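Local coordinates for integron gene cassette protein HFX_CASS3 (Uncultured bacterium, PDB 3FYN) that is of unknown function but belongs by sequence to the GNAT family and so probably transfers an acyl group from a coenzyme A thioester, at residues V36-R39 against L40-F44. Sequence-based numbering, arbitrary orientation. Where two conformers were deposited one is given.
Sequences VLVR and LMSEF
Val36 and Leu40 lie side by side one helical turn apart, pointing the same way, and CG1 of Val36 meets CD1 of Leu40 at 3.9 Å. The backbone closes the same turn, Leu40 N giving its hydrogen to Val36 O at 2.9 Å in a nearly straight bond (164°). The next carbonyl, that of Leu37, takes Met41 N, and the selenomethionine chain of Met41, with CG opposite the backbone N (chi1 -170°) and extended beyond it, leads away from the preceding turn. On this packed side Leu37, Leu40 and Met41 all lean on Tyr85 of strand 81-93, and Met41 also meets Phe61 of helix 54-66 and Met94 of the second subunit. The turns belong to helix 34-47, which in the GNAT fold is the first helix after the opening strand and packs here against the central mixed sheet. Val38 O accepts twice: Ser42 N reaches it at 2.9 Å, while Ser42 OG, set beside its own backbone N (chi1 -63°), comes at 2.8 Å from the other face, well above the carbonyl plane. In this conformer the hydroxyl thus donates back to its own helix. On the solvent side Arg39, modelled in two conformers, runs alongside the partly exposed Glu43, and their backbones are joined by Glu43 N to Arg39 O. Glu43 OE2 touches Arg39 CG at 3.5 Å yet stays 4.1 Å from Arg39 NE, too far for a salt bridge, with the guanidinium and carboxylate planes 55° apart. The carboxylate's salt bridge is with Arg109, made through OE1 to NE. With an alanine in place of Glu43, Arg109 would probably lose this charged mate, and the like charges of Arg39 and Arg109 would be left close together with less to offset them.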
ATOM      1  N   VAL A  36       6.934  15.381  19.312  1.00 12.98           N
ATOM      2  CA  VAL A  36       8.247  14.823  19.007  1.00 12.99           C
ATOM      3  C   VAL A  36       8.276  14.174  17.616  1.00 12.87           C
ATOM      4  O   VAL A  36       9.255  14.312  16.879  1.00 12.24           O
ATOM      5  CB  VAL A  36       8.722  13.840  20.107  1.00 13.24           C
ATOM      6  CG1 VAL A  36       9.855  12.966  19.593  1.00 14.72           C
ATOM      7  CG2 VAL A  36       9.168  14.611  21.351  1.00 14.37           C
ATOM      8  N   LEU A  37       7.196  13.488  17.245  1.00 12.44           N
ATOM      9  CA  LEU A  37       7.113  12.888  15.914  1.00 10.67           C
ATOM     10  C   LEU A  37       7.216  13.947  14.820  1.00 11.09           C
ATOM     11  O   LEU A  37       7.894  13.754  13.808  1.00 11.11           O
ATOM     12  CB  LEU A  37       5.817  12.090  15.756  1.00 10.12           C
ATOM     13  CG  LEU A  37       5.838  10.747  16.493  1.00 10.65           C
ATOM     14  CD1 LEU A  37       4.418  10.195  16.662  1.00 12.83           C
ATOM     15  CD2 LEU A  37       6.753   9.747  15.772  1.00 10.78           C
ATOM     16  N   VAL A  38       6.537  15.068  15.029  1.00 11.48           N
ATOM     17  CA  VAL A  38       6.585  16.165  14.073  1.00 12.28           C
ATOM     18  C   VAL A  38       7.997  16.746  13.951  1.00 13.51           C
ATOM     19  O   VAL A  38       8.459  17.020  12.844  1.00 13.73           O
ATOM     20  CB  VAL A  38       5.558  17.259  14.411  1.00 13.77           C
ATOM     21  CG1 VAL A  38       5.759  18.477  13.517  1.00 15.48           C
ATOM     22  CG2 VAL A  38       4.147  16.708  14.239  1.00 13.87           C
ATOM     23  N   ARG A  39       8.683  16.925  15.080  0.71 13.75           N
ATOM     24  CA  ARG A  39      10.058  17.408  15.027  0.71 14.70           C
ATOM     25  C   ARG A  39      10.956  16.442  14.266  0.71 14.02           C
ATOM     26  O   ARG A  39      11.765  16.855  13.433  0.71 14.83           O
ATOM     27  CB  ARG A  39      10.636  17.650  16.423  0.71 18.07           C
ATOM     28  CG  ARG A  39      12.099  18.066  16.365  0.71 21.82           C
ATOM     29  CD  ARG A  39      12.646  18.482  17.719  0.71 27.86           C
ATOM     30  NE  ARG A  39      12.785  17.353  18.631  0.71 32.68           N
ATOM     31  CZ  ARG A  39      11.862  16.998  19.518  0.71 35.01           C
ATOM     32  NH1 ARG A  39      10.729  17.685  19.600  0.71 34.29           N
ATOM     33  NH2 ARG A  39      12.067  15.957  20.314  0.71 35.93           N
ATOM     34  N   LEU A  40      10.817  15.154  14.557  1.00 13.80           N
ATOM     35  CA  LEU A  40      11.644  14.154  13.899  1.00 12.96           C
ATOM     36  C   LEU A  40      11.370  14.121  12.395  1.00 12.27           C
ATOM     37  O   LEU A  40      12.301  14.077  11.588  1.00 13.84           O
ATOM     38  CB  LEU A  40      11.450  12.769  14.529  1.00 13.25           C
ATOM     39  CG  LEU A  40      12.054  12.615  15.928  1.00 12.31           C
ATOM     40  CD1 LEU A  40      11.565  11.325  16.558  1.00 12.85           C
ATOM     41  CD2 LEU A  40      13.581  12.650  15.874  1.00 13.82           C
HETATM   42  N   MSE A  41      10.096  14.146  12.013  1.00 13.34           N
HETATM   43  CA  MSE A  41       9.754  14.164  10.593  1.00 12.07           C
HETATM   44  C   MSE A  41      10.290  15.435   9.932  1.00 13.68           C
HETATM   45  O   MSE A  41      10.721  15.415   8.782  1.00 14.00           O
HETATM   46  CB  MSE A  41       8.247  14.052  10.388  1.00 11.90           C
HETATM   47  CG  MSE A  41       7.859  13.820   8.932  1.00 11.50           C
HETATM   48 SE   MSE A  41       5.947  13.622   8.726  0.73 10.03          SE
HETATM   49  CE  MSE A  41       5.841  13.353   6.797  1.00 13.10           C
ATOM     50  N   SER A  42      10.268  16.543  10.665  0.50 13.33           N
ATOM     51  CA  SER A  42      10.791  17.802  10.140  0.50 14.62           C
ATOM     52  C   SER A  42      12.295  17.709   9.910  0.50 14.47           C
ATOM     53  O   SER A  42      12.817  18.233   8.924  0.50 15.50           O
ATOM     54  CB  SER A  42      10.473  18.962  11.084  0.50 14.48           C
ATOM     55  OG  SER A  42       9.075  19.156  11.200  0.50 14.73           O
ATOM     56  N   GLU A  43      12.991  17.036  10.821  1.00 14.50           N
ATOM     57  CA  GLU A  43      14.431  16.842  10.671  1.00 16.24           C
ATOM     58  C   GLU A  43      14.719  15.955   9.466  1.00 16.94           C
ATOM     59  O   GLU A  43      15.611  16.237   8.663  1.00 19.20           O
ATOM     60  CB  GLU A  43      15.026  16.225  11.937  1.00 18.04           C
ATOM     61  CG  GLU A  43      14.979  17.149  13.140  1.00 21.03           C
ATOM     62  CD  GLU A  43      15.509  16.499  14.397  1.00 23.86           C
ATOM     63  OE1 GLU A  43      16.107  15.408  14.295  1.00 23.59           O
ATOM     64  OE2 GLU A  43      15.335  17.086  15.483  1.00 27.81           O
ATOM     65  N   PHE A  44      13.950  14.876   9.359  1.00 16.02           N
ATOM     66  CA  PHE A  44      14.032  13.925   8.258  1.00 15.14           C
ATOM     67  C   PHE A  44      13.871  14.668   6.929  1.00 16.57           C
ATOM     68  O   PHE A  44      14.662  14.497   5.997  1.00 16.68           O
ATOM     69  CB  PHE A  44      12.920  12.884   8.464  1.00 15.31           C
ATOM     70  CG  PHE A  44      12.896  11.770   7.452  1.00 17.93           C
ATOM     71  CD1 PHE A  44      14.033  11.400   6.753  1.00 18.52           C
ATOM     72  CD2 PHE A  44      11.727  11.056   7.245  1.00 19.83           C
ATOM     73  CE1 PHE A  44      13.994  10.360   5.836  1.00 20.60           C
ATOM     74  CE2 PHE A  44      11.680  10.014   6.336  1.00 21.05           C
ATOM     75  CZ  PHE A  44      12.817   9.663   5.632  1.00 20.49           C
TER